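Local structure of transcriptional regulator (Bacillus halodurans, 1Z4E) at residues 56-61 with 104-109; 25-30 with 125-130. The protein probably transfers acyl groups, as acetyltransferases of its GNAT fold do, and may act as a transcriptional regulator. One frame throughout, in Å; residues are numbered along the deposited sequence.

From the N terminus the chain runs through strand 6-9 and helix 15-24 into the loop 25-30, the first half of interaction 2. Helix 40-51 follows, then strand 55-62, where residues 56-61 open interaction 1. Two more antiparallel strands, 65-76 and 84-93, lead to helix 102-116, whose residues 104-109 close that inner loop against the sheet. Strand 119-127 comes next, and the turn at its end, within 125-130, closes the outer loop. The loop of interaction 1 thus lies within that of interaction 2, though the contact centres are about 19 Å apart and do not touch. The inner contact packs a helix onto a strand within the core; the outer one ties the loop between the first two helices to the end of strand 119-127.

Interaction 1 of 2, residues 56-61 with 104-109; sequences ELIVAC and SQLVCW
I58 carries most of the strand's share of this buried, purely apolar contact. At its CB the chain forks: CG2 stands anti to the backbone N, and CG1 lies beside that nitrogen (chi1 -51°). CG2 fits between two helix side chains, 3.7 Å from L106 CD1 and equally near W109 CZ3. CG1 passes the same corner of the indole more loosely, and the terminal CD1 touches W109 CZ3 at 3.7 Å, so both branches of I58 meet the six-membered ring, CD1 obliquely to its plane. L106 and W109 each hold CG anti to the backbone N, which sends them out from the helix toward the strand. L106 CD1 also lies 4.2 Å from A60 CB. An alanine in place of I58 would probably strip W109 CZ3 of its packing on the strand and leave L106 CD1 with A60 as its main partner there. I7 of strand 6-9 touches I58 and W109, L70 of strand 65-76 touches L106, and E56 forms salt bridges with R113 and R117. The axes of 56-61 and 104-109 pass 8.9 Å apart, their N-to-C directions 141° apart, as helix 102-116 packs on the central sheet of the GNAT fold.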
# COMPACT_ATOMS: atom_id res chain seq x y z
N GLU A 56 -3.87 -5.23 10.14
CA GLU A 56 -4.03 -6.55 10.74
C GLU A 56 -3.20 -7.68 10.17
O GLU A 56 -2.87 -7.71 8.98
CB GLU A 56 -5.50 -6.97 10.66
CG GLU A 56 -6.49 -5.88 11.05
CD GLU A 56 -7.92 -6.31 10.86
OE1 GLU A 56 -8.20 -7.04 9.89
OE2 GLU A 56 -8.77 -5.90 11.67
N LEU A 57 -2.86 -8.62 11.04
CA LEU A 57 -2.14 -9.82 10.65
C LEU A 57 -3.19 -10.91 10.76
O LEU A 57 -3.82 -11.08 11.81
CB LEU A 57 -0.97 -10.08 11.60
CG LEU A 57 0.26 -9.21 11.32
CD1 LEU A 57 1.24 -9.26 12.49
CD2 LEU A 57 0.92 -9.69 10.02
N ILE A 58 -3.39 -11.63 9.66
CA ILE A 58 -4.38 -12.69 9.59
C ILE A 58 -3.71 -14.03 9.36
O ILE A 58 -2.82 -14.14 8.52
CB ILE A 58 -5.35 -12.44 8.41
CG1 ILE A 58 -5.90 -11.00 8.48
CG2 ILE A 58 -6.45 -13.48 8.40
CD1 ILE A 58 -6.64 -10.68 9.78
N VAL A 59 -4.14 -15.06 10.09
CA VAL A 59 -3.58 -16.39 9.92
C VAL A 59 -4.65 -17.45 9.63
O VAL A 59 -5.80 -17.33 10.07
CB VAL A 59 -2.78 -16.86 11.18
CG1 VAL A 59 -1.52 -16.01 11.36
CG2 VAL A 59 -3.67 -16.80 12.43
N ALA A 60 -4.25 -18.46 8.85
CA ALA A 60 -5.10 -19.59 8.51
C ALA A 60 -4.55 -20.68 9.42
O ALA A 60 -3.34 -20.91 9.47
CB ALA A 60 -4.90 -19.99 7.05
N CYS A 61 -5.44 -21.35 10.15
CA CYS A 61 -5.01 -22.36 11.11
C CYS A 61 -5.58 -23.76 10.93
O CYS A 61 -6.73 -23.93 10.51
CB CYS A 61 -5.38 -21.88 12.52
SG CYS A 61 -5.00 -20.14 12.84
N SER A 104 -6.12 -19.22 -1.32
CA SER A 104 -7.39 -18.69 -1.82
C SER A 104 -8.36 -18.38 -0.69
O SER A 104 -8.99 -17.32 -0.68
CB SER A 104 -8.03 -19.69 -2.80
OG SER A 104 -9.26 -19.18 -3.28
N GLN A 105 -8.51 -19.29 0.27
CA GLN A 105 -9.41 -19.04 1.39
C GLN A 105 -8.97 -17.83 2.20
O GLN A 105 -9.79 -17.00 2.58
CB GLN A 105 -9.46 -20.25 2.33
CG GLN A 105 -10.21 -21.44 1.78
CD GLN A 105 -10.18 -22.62 2.73
OE1 GLN A 105 -10.73 -22.55 3.83
NE2 GLN A 105 -9.53 -23.70 2.32
N LEU A 106 -7.68 -17.72 2.46
CA LEU A 106 -7.15 -16.61 3.23
C LEU A 106 -7.40 -15.27 2.55
O LEU A 106 -7.83 -14.30 3.18
CB LEU A 106 -5.65 -16.83 3.48
CG LEU A 106 -4.92 -15.97 4.51
CD1 LEU A 106 -5.62 -16.07 5.87
CD2 LEU A 106 -3.47 -16.45 4.61
N VAL A 107 -7.13 -15.19 1.25
CA VAL A 107 -7.34 -13.95 0.52
C VAL A 107 -8.83 -13.62 0.39
O VAL A 107 -9.23 -12.47 0.52
CB VAL A 107 -6.70 -14.01 -0.89
CG1 VAL A 107 -7.03 -12.76 -1.69
CG2 VAL A 107 -5.20 -14.17 -0.75
N CYS A 108 -9.65 -14.63 0.13
CA CYS A 108 -11.09 -14.40 0.02
C CYS A 108 -11.63 -13.86 1.35
O CYS A 108 -12.49 -12.98 1.38
CB CYS A 108 -11.81 -15.69 -0.36
SG CYS A 108 -11.57 -16.15 -2.10
N TRP A 109 -11.11 -14.39 2.46
CA TRP A 109 -11.53 -13.96 3.79
C TRP A 109 -11.16 -12.48 3.97
O TRP A 109 -11.96 -11.67 4.45
CB TRP A 109 -10.81 -14.80 4.85
CG TRP A 109 -11.36 -14.63 6.24
CD1 TRP A 109 -12.33 -15.39 6.83
CD2 TRP A 109 -10.93 -13.68 7.22
NE1 TRP A 109 -12.53 -14.96 8.13
CE2 TRP A 109 -11.68 -13.92 8.39
CE3 TRP A 109 -9.98 -12.65 7.22
CZ2 TRP A 109 -11.52 -13.16 9.55
CZ3 TRP A 109 -9.82 -11.90 8.38
CH2 TRP A 109 -10.58 -12.16 9.53

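Interaction 2 of 2, residues 25-30 with 125-130; sequences DVLGRK and TTDKQR
Tip to tip, the D25 carboxylate and the R130 guanidinium form an end-on, two-pronged salt bridge. R130 NH1 donates to the syn lone pair of D25 OD1 at 3.0 Å, while R130 NH2 donates to D25 OD2 at 2.8 Å from above the carboxylate plane. Both oxygens lie near the guanidinium plane, but the two flat groups are turned 44° apart, so the pairing is twisted. L27 covers one guanidinium face: its CD1 lies 3.6 Å from R130 CZ, offset toward the rim. The same methyl packs 3.6 Å from D127 CG, wedged between the arginine and the aspartate that starts the turn.

Backbone bonds set both partners. D25, with CG anti to its own N, turns OD2 back onto the loop, where it accepts from L27 N at 2.9 Å, well above the carboxylate plane, closing an Asx turn, and from G28 N at 2.8 Å through its anti lone pair, extending this to an Asx motif. R130 is the last residue of a type I turn begun by D127, its N bonded to D127 O; D127 OD1 also takes Q129 N at 2.7 Å, an Asx turn. From there the arginine chain runs extended from CG to NE across to the loop. Farther out, residues 125-127 pair antiparallel with a strand of the second subunit, so the contact sits beside the dimer interface.

Three donors converge on OD2, which would probably keep D25 ionised, and its negative charge probably eases the repulsion between R130 and the nearby R92, to which D25 also makes a long, weak ion pair.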
# COMPACT_ATOMS: atom_id res chain seq x y z
N ASP A 25 10.29 -18.69 3.21
CA ASP A 25 9.90 -18.30 1.86
C ASP A 25 11.11 -18.23 0.92
O ASP A 25 12.19 -17.79 1.32
CB ASP A 25 9.21 -16.94 1.88
CG ASP A 25 8.77 -16.49 0.50
OD1 ASP A 25 7.81 -17.08 -0.04
OD2 ASP A 25 9.39 -15.56 -0.05
N VAL A 26 10.92 -18.66 -0.32
CA VAL A 26 12.01 -18.65 -1.30
C VAL A 26 12.68 -17.28 -1.40
O VAL A 26 13.89 -17.20 -1.59
CB VAL A 26 11.51 -19.07 -2.69
CG1 VAL A 26 12.67 -19.11 -3.68
CG2 VAL A 26 10.83 -20.42 -2.61
N LEU A 27 11.89 -16.22 -1.26
CA LEU A 27 12.43 -14.86 -1.33
C LEU A 27 12.70 -14.28 0.05
O LEU A 27 13.71 -13.59 0.27
CB LEU A 27 11.47 -13.94 -2.09
CG LEU A 27 11.11 -14.35 -3.53
CD1 LEU A 27 10.15 -13.32 -4.12
CD2 LEU A 27 12.37 -14.46 -4.38
N GLY A 28 11.80 -14.54 1.00
CA GLY A 28 11.97 -14.02 2.34
C GLY A 28 13.21 -14.58 3.02
O GLY A 28 13.79 -13.96 3.91
N ARG A 29 13.62 -15.76 2.58
CA ARG A 29 14.79 -16.43 3.14
C ARG A 29 16.00 -15.50 3.09
O ARG A 29 16.88 -15.57 3.95
CB ARG A 29 15.05 -17.70 2.33
CG ARG A 29 16.13 -18.61 2.86
CD ARG A 29 15.94 -20.01 2.28
NE ARG A 29 15.73 -19.96 0.83
CZ ARG A 29 15.27 -20.98 0.11
NH1 ARG A 29 14.95 -22.13 0.70
NH2 ARG A 29 15.12 -20.85 -1.20
N LYS A 30 16.02 -14.62 2.10
CA LYS A 30 17.12 -13.68 1.92
C LYS A 30 16.94 -12.37 2.69
O LYS A 30 17.90 -11.62 2.85
CB LYS A 30 17.27 -13.35 0.43
CG LYS A 30 17.56 -14.54 -0.48
CD LYS A 30 18.94 -15.13 -0.22
CE LYS A 30 19.26 -16.26 -1.19
NZ LYS A 30 18.32 -17.42 -1.05
N THR A 125 0.86 -6.11 -4.38
CA THR A 125 1.95 -6.21 -5.34
C THR A 125 2.58 -7.57 -5.10
O THR A 125 2.78 -7.97 -3.96
CB THR A 125 3.03 -5.12 -5.13
OG1 THR A 125 3.38 -5.04 -3.74
CG2 THR A 125 2.51 -3.77 -5.59
N THR A 126 2.87 -8.29 -6.18
CA THR A 126 3.48 -9.61 -6.07
C THR A 126 4.78 -9.60 -6.85
O THR A 126 4.84 -9.07 -7.96
CB THR A 126 2.57 -10.70 -6.64
OG1 THR A 126 2.22 -10.39 -7.99
CG2 THR A 126 1.31 -10.80 -5.80
N ASP A 127 5.82 -10.18 -6.26
CA ASP A 127 7.13 -10.22 -6.88
C ASP A 127 7.11 -10.94 -8.22
O ASP A 127 6.61 -12.06 -8.31
CB ASP A 127 8.14 -10.89 -5.94
CG ASP A 127 9.57 -10.56 -6.30
OD1 ASP A 127 10.01 -10.92 -7.42
OD2 ASP A 127 10.25 -9.93 -5.47
N LYS A 128 7.67 -10.30 -9.24
CA LYS A 128 7.72 -10.89 -10.58
C LYS A 128 8.56 -12.16 -10.62
O LYS A 128 8.53 -12.89 -11.61
CB LYS A 128 8.26 -9.87 -11.58
CG LYS A 128 7.35 -8.66 -11.79
CD LYS A 128 7.92 -7.69 -12.81
CE LYS A 128 6.98 -6.51 -13.05
NZ LYS A 128 7.52 -5.54 -14.05
N GLN A 129 9.31 -12.44 -9.56
CA GLN A 129 10.13 -13.64 -9.53
C GLN A 129 9.32 -14.87 -9.10
O GLN A 129 9.82 -15.99 -9.15
CB GLN A 129 11.34 -13.45 -8.61
CG GLN A 129 12.36 -12.48 -9.17
CD GLN A 129 12.70 -12.76 -10.63
OE1 GLN A 129 13.15 -13.85 -10.99
NE2 GLN A 129 12.48 -11.76 -11.49
N ARG A 130 8.08 -14.65 -8.68
CA ARG A 130 7.20 -15.75 -8.29
C ARG A 130 6.36 -16.02 -9.54
O ARG A 130 5.38 -15.32 -9.81
CB ARG A 130 6.29 -15.35 -7.12
CG ARG A 130 7.01 -14.94 -5.84
CD ARG A 130 5.99 -14.42 -4.82
NE ARG A 130 6.60 -13.88 -3.60
CZ ARG A 130 7.15 -14.62 -2.64
NH1 ARG A 130 7.16 -15.94 -2.74
NH2 ARG A 130 7.68 -14.04 -1.58